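Local coordinates for crustacyanin-C1 subunit (PDB 1I4U), which binds the carotenoid astaxanthin, giving the lobster carapace its blue colour, as a lipocalin subunit of the crustacyanin complexes, at residues 142-145 and 146-150. Residues are numbered along the deposited sequence; the frame is centred on the assembly and turned at random.
Sequences LADQ and YVKKC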
loop_
_atom_site.group_PDB
_atom_site.type_symbol
_atom_site.label_atom_id
_atom_site.label_comp_id
_atom_site.label_asym_id
_atom_site.label_seq_id
_atom_site.Cartn_x
_atom_site.Cartn_y
_atom_site.Cartn_z
ATOM N N LEU A 142 10.621 10.586 -25.250
ATOM C CA LEU A 142 11.868 10.053 -24.739
ATOM C C LEU A 142 12.546 9.262 -25.846
ATOM O O LEU A 142 11.930 8.335 -26.373
ATOM C CB LEU A 142 11.624 9.157 -23.525
ATOM C CG LEU A 142 12.896 8.686 -22.808
ATOM C CD1 LEU A 142 13.652 9.854 -22.267
ATOM C CD2 LEU A 142 12.498 7.704 -21.701
ATOM N N ALA A 143 13.764 9.707 -26.158
ATOM C CA ALA A 143 14.581 9.051 -27.164
ATOM C C ALA A 143 14.860 7.585 -26.868
ATOM O O ALA A 143 14.955 7.173 -25.731
ATOM C CB ALA A 143 15.888 9.814 -27.333
ATOM N N ASP A 144 14.959 6.778 -27.917
ATOM C CA ASP A 144 15.132 5.342 -27.800
ATOM C C ASP A 144 16.394 5.082 -27.006
ATOM O O ASP A 144 16.377 4.107 -26.291
ATOM C CB ASP A 144 15.158 4.724 -29.200
ATOM C CG ASP A 144 13.861 4.664 -29.958
ATOM O OD1 ASP A 144 12.794 5.226 -29.619
ATOM O OD2 ASP A 144 13.848 3.987 -31.031
ATOM N N GLN A 145 17.434 5.924 -27.065
ATOM C CA GLN A 145 18.628 5.511 -26.321
ATOM C C GLN A 145 18.351 5.414 -24.825
ATOM O O GLN A 145 18.933 4.578 -24.152
ATOM C CB GLN A 145 19.862 6.393 -26.443
ATOM C CG GLN A 145 19.673 7.839 -26.033
ATOM C CD GLN A 145 20.875 8.729 -26.301
ATOM O OE1 GLN A 145 21.974 8.329 -25.928
ATOM N NE2 GLN A 145 20.572 9.866 -26.919
ATOM N N TYR A 146 17.491 6.290 -24.338
ATOM C CA TYR A 146 17.141 6.268 -22.931
ATOM C C TYR A 146 16.135 5.188 -22.579
ATOM O O TYR A 146 16.248 4.561 -21.515
ATOM C CB TYR A 146 16.593 7.663 -22.479
ATOM C CG TYR A 146 17.562 8.780 -22.806
ATOM C CD1 TYR A 146 18.842 8.794 -22.292
ATOM C CD2 TYR A 146 17.222 9.811 -23.668
ATOM C CE1 TYR A 146 19.771 9.774 -22.566
ATOM C CE2 TYR A 146 18.160 10.817 -23.967
ATOM C CZ TYR A 146 19.400 10.795 -23.411
ATOM O OH TYR A 146 20.289 11.781 -23.731
ATOM N N VAL A 147 15.139 4.991 -23.460
ATOM C CA VAL A 147 14.198 3.888 -23.303
ATOM C C VAL A 147 14.957 2.587 -23.186
ATOM O O VAL A 147 14.624 1.780 -22.323
ATOM C CB VAL A 147 13.165 3.804 -24.463
ATOM C CG1 VAL A 147 12.283 2.577 -24.315
ATOM C CG2 VAL A 147 12.389 5.126 -24.502
ATOM N N LYS A 148 15.965 2.364 -24.007
ATOM C CA LYS A 148 16.734 1.125 -23.982
ATOM C C LYS A 148 17.533 0.948 -22.686
ATOM O O LYS A 148 17.747 -0.169 -22.221
ATOM C CB LYS A 148 17.702 1.110 -25.162
ATOM C CG LYS A 148 17.191 0.801 -26.550
ATOM C CD LYS A 148 18.304 1.091 -27.577
ATOM C CE LYS A 148 17.939 0.958 -29.033
ATOM N NZ LYS A 148 16.927 1.916 -29.524
ATOM N N LYS A 149 17.938 2.081 -22.102
ATOM C CA LYS A 149 18.586 1.995 -20.790
ATOM C C LYS A 149 17.628 1.408 -19.782
ATOM O O LYS A 149 17.975 0.506 -18.997
ATOM C CB LYS A 149 19.149 3.336 -20.301
ATOM C CG LYS A 149 20.347 3.788 -21.222
ATOM C CD LYS A 149 20.724 5.216 -20.946
ATOM C CE LYS A 149 21.146 6.013 -22.202
ATOM N NZ LYS A 149 22.330 5.371 -22.816
ATOM N N CYS A 150 16.363 1.930 -19.781
ATOM C CA CYS A 150 15.427 1.341 -18.847
ATOM C C CYS A 150 15.126 -0.111 -19.215
ATOM O O CYS A 150 15.022 -0.902 -18.286
ATOM C CB CYS A 150 14.135 2.150 -18.793
ATOM S SG CYS A 150 14.215 3.755 -17.973
HETATM O O HOH W 1 21.195 3.080 -24.992
#
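The side chain of Q145 lies flat over one face of the Y146 ring. Its CG sits over the ring centre, 3.7 Å from the centroid, a CH-pi contact. The Q145 amide is stacked on the same ring, its plane tilted by 14°. Q145 reaches this place because CG stands between its own backbone N and carbonyl carbon (chi1 58°), and the chain then runs extended alongside the tyrosine. L142 crosses Y146 at about a right angle, with CD1 3.7 Å from Y146 CB; its other methyl, CD2, packs on V147 CG2. A143 CB lies 3.9 Å from Y146 CD2. Cutting Y146 back to alanine is likely to leave the Q145 chain without the ring it lies on and free to swing, and to open a gap beside A143 CB, though L142 would keep its contact with CB.

A143 is the N-cap residue. Its carbonyl O takes a nearly straight bond from V147 N (3.2 Å), the i+4 bond that opens the helix. K148 N makes the next hydrogen bond, to D144 O at 2.9 Å. K148 NZ folds back to within 4.0 Å of D144 OD2, too far for a salt bridge. One water donates to Q145 O and weakly accepts from K149 NZ.

This is the start of helix 144-156, packed on the outside of the lipocalin barrel. L142 rests on strands 33-41 and 128-137, and a disulfide ties C150 to C117 in strand 115-123.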